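Side-chain contact in SusD-like carbohydrate binding protein BF1063 (Bacteroides fragilis NCTC 9343, PDB 3I4G), which probably binds carbohydrate at the outer membrane of the bacterium, as a member of the SusD family of glycan-binding proteins: residues S45-Y50 and Y133-S138. Numbering follows the deposited sequence.
Sequences SDWWSY and YFYLAS
Trp47 and Tyr135 both carry CG anti to their own carbonyl carbon (chi1 -60° and -67°), and the two side chains slide past each other in opposite directions, each with its CB over the other's ring. Tyr135 CB sits above the indole, 3.3 Å from Trp47 CE2, while Trp47 CB lies over the phenol face, toward its rim, 3.6 Å from Tyr135 CD2. The five-membered ring and the phenol thus form an offset stack, centroids 4.4 Å apart and planes only 13° from parallel, with a CH-pi contact at each end. On the phenol's opposite face lies Phe134 CD2, so the ring is sandwiched. Trp48 meets the far end of Tyr135 crosswise: its NE1 donates to Tyr135 OH over 2.9 Å, the hydroxyl lying close to the indole plane; this bond holds the hydroxyl, while the stack limits the tilt of the ring. Beyond the stack, Trp47 CZ2 reaches Leu136 CD2 at 4.5 Å. Trp47 NE1 bonds to Ser95 and its ring also stacks with Tyr91, tying the cluster to helix 86-109. The two tryptophans of a type I beta turn, Asp46 to Ser49, join Tyr135 in a buried aromatic cluster that packs an irregular loop onto helix 116-139 in the helical, TPR-like part of the SusD fold.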
loop_
_atom_site.group_PDB
_atom_site.type_symbol
_atom_site.label_atom_id
_atom_site.label_comp_id
_atom_site.label_asym_id
_atom_site.label_seq_id
_atom_site.Cartn_x
_atom_site.Cartn_y
_atom_site.Cartn_z
ATOM N N SER A 45 -0.020 0.751 -13.157
ATOM C CA SER A 45 1.121 0.963 -14.015
ATOM C C SER A 45 2.417 0.591 -13.322
ATOM O O SER A 45 3.468 0.547 -13.960
ATOM C CB SER A 45 1.211 2.411 -14.501
ATOM O OG SER A 45 1.368 3.296 -13.431
ATOM N N ASP A 46 2.357 0.339 -12.020
ATOM C CA ASP A 46 3.513 -0.012 -11.209
ATOM C C ASP A 46 3.035 -0.491 -9.867
ATOM O O ASP A 46 1.936 -0.146 -9.471
ATOM C CB ASP A 46 4.408 1.197 -10.964
ATOM C CG ASP A 46 5.724 0.799 -10.382
ATOM O OD1 ASP A 46 6.446 0.098 -11.117
ATOM O OD2 ASP A 46 6.030 1.130 -9.214
ATOM N N TRP A 47 3.854 -1.254 -9.140
ATOM C CA TRP A 47 3.514 -1.608 -7.781
ATOM C C TRP A 47 3.303 -0.374 -6.908
ATOM O O TRP A 47 2.650 -0.479 -5.863
ATOM C CB TRP A 47 4.632 -2.460 -7.155
ATOM C CG TRP A 47 4.851 -3.741 -7.915
ATOM C CD1 TRP A 47 5.856 -4.012 -8.795
ATOM C CD2 TRP A 47 3.993 -4.890 -7.922
ATOM N NE1 TRP A 47 5.684 -5.280 -9.334
ATOM C CE2 TRP A 47 4.556 -5.832 -8.793
ATOM C CE3 TRP A 47 2.846 -5.242 -7.202
ATOM C CZ2 TRP A 47 3.983 -7.077 -9.000
ATOM C CZ3 TRP A 47 2.302 -6.508 -7.398
ATOM C CH2 TRP A 47 2.859 -7.383 -8.301
ATOM N N TRP A 48 3.851 0.778 -7.293
ATOM C CA TRP A 48 3.756 1.991 -6.488
ATOM C C TRP A 48 2.835 3.045 -7.071
ATOM O O TRP A 48 2.740 4.121 -6.512
ATOM C CB TRP A 48 5.136 2.609 -6.272
ATOM C CG TRP A 48 6.098 1.657 -5.623
ATOM C CD1 TRP A 48 5.815 0.740 -4.662
ATOM C CD2 TRP A 48 7.513 1.532 -5.879
ATOM N NE1 TRP A 48 6.948 0.067 -4.303
ATOM C CE2 TRP A 48 7.998 0.519 -5.046
ATOM C CE3 TRP A 48 8.389 2.157 -6.745
ATOM C CZ2 TRP A 48 9.319 0.124 -5.051
ATOM C CZ3 TRP A 48 9.703 1.767 -6.755
ATOM C CH2 TRP A 48 10.160 0.748 -5.937
ATOM N N SER A 49 2.177 2.762 -8.193
ATOM C CA SER A 49 1.229 3.718 -8.766
ATOM C C SER A 49 -0.036 3.750 -7.909
ATOM O O SER A 49 -0.233 2.902 -7.020
ATOM C CB SER A 49 0.887 3.382 -10.211
ATOM O OG SER A 49 -0.014 2.282 -10.322
ATOM N N TYR A 50 -0.907 4.716 -8.119
ATOM C CA TYR A 50 -2.055 4.790 -7.195
ATOM C C TYR A 50 -2.951 3.565 -7.319
ATOM O O TYR A 50 -3.481 3.089 -6.319
ATOM C CB TYR A 50 -2.832 6.123 -7.294
ATOM C CG TYR A 50 -3.717 6.377 -8.477
ATOM C CD1 TYR A 50 -4.952 5.768 -8.564
ATOM C CD2 TYR A 50 -3.364 7.239 -9.495
ATOM C CE1 TYR A 50 -5.794 6.022 -9.600
ATOM C CE2 TYR A 50 -4.228 7.477 -10.552
ATOM C CZ TYR A 50 -5.420 6.887 -10.593
ATOM O OH TYR A 50 -6.238 7.168 -11.678
ATOM N N TYR A 133 11.239 -8.061 -8.152
ATOM C CA TYR A 133 11.234 -9.463 -7.773
ATOM C C TYR A 133 10.561 -9.659 -6.399
ATOM O O TYR A 133 9.929 -10.666 -6.184
ATOM C CB TYR A 133 12.654 -10.051 -7.820
ATOM C CG TYR A 133 13.078 -10.304 -9.233
ATOM C CD1 TYR A 133 12.460 -11.290 -9.973
ATOM C CD2 TYR A 133 14.060 -9.531 -9.850
ATOM C CE1 TYR A 133 12.810 -11.516 -11.280
ATOM C CE2 TYR A 133 14.447 -9.781 -11.158
ATOM C CZ TYR A 133 13.803 -10.764 -11.861
ATOM O OH TYR A 133 14.128 -11.050 -13.217
ATOM N N PHE A 134 10.698 -8.699 -5.485
ATOM C CA PHE A 134 10.047 -8.761 -4.191
ATOM C C PHE A 134 8.536 -8.846 -4.352
ATOM O O PHE A 134 7.894 -9.705 -3.736
ATOM C CB PHE A 134 10.457 -7.529 -3.341
ATOM C CG PHE A 134 9.573 -7.305 -2.150
ATOM C CD1 PHE A 134 9.781 -7.970 -0.965
ATOM C CD2 PHE A 134 8.493 -6.449 -2.239
ATOM C CE1 PHE A 134 8.945 -7.805 0.088
ATOM C CE2 PHE A 134 7.645 -6.263 -1.172
ATOM C CZ PHE A 134 7.878 -6.957 -0.012
ATOM N N TYR A 135 7.972 -7.987 -5.163
ATOM C CA TYR A 135 6.536 -8.040 -5.391
ATOM C C TYR A 135 6.108 -9.267 -6.232
ATOM O O TYR A 135 5.130 -9.922 -5.907
ATOM C CB TYR A 135 6.038 -6.738 -6.018
ATOM C CG TYR A 135 6.122 -5.533 -5.134
ATOM C CD1 TYR A 135 5.255 -5.390 -4.063
ATOM C CD2 TYR A 135 7.018 -4.514 -5.376
ATOM C CE1 TYR A 135 5.341 -4.284 -3.237
ATOM C CE2 TYR A 135 7.113 -3.422 -4.559
ATOM C CZ TYR A 135 6.268 -3.326 -3.482
ATOM O OH TYR A 135 6.337 -2.217 -2.671
ATOM N N LEU A 136 6.855 -9.609 -7.277
ATOM C CA LEU A 136 6.546 -10.845 -8.003
ATOM C C LEU A 136 6.537 -12.054 -7.087
ATOM O O LEU A 136 5.651 -12.912 -7.152
ATOM C CB LEU A 136 7.524 -11.044 -9.142
ATOM C CG LEU A 136 7.445 -10.079 -10.320
ATOM C CD1 LEU A 136 8.679 -10.248 -11.167
ATOM C CD2 LEU A 136 6.181 -10.318 -11.118
ATOM N N ALA A 137 7.560 -12.166 -6.258
ATOM C CA ALA A 137 7.697 -13.266 -5.298
ATOM C C ALA A 137 6.604 -13.254 -4.227
ATOM O O ALA A 137 6.271 -14.306 -3.708
ATOM C CB ALA A 137 9.087 -13.216 -4.591
ATOM N N SER A 138 6.062 -12.080 -3.905
ATOM C CA SER A 138 4.984 -12.016 -2.944
ATOM C C SER A 138 3.693 -12.642 -3.462
ATOM O O SER A 138 2.932 -13.240 -2.686
ATOM C CB SER A 138 4.706 -10.559 -2.566
ATOM O OG SER A 138 5.794 -9.964 -1.861
#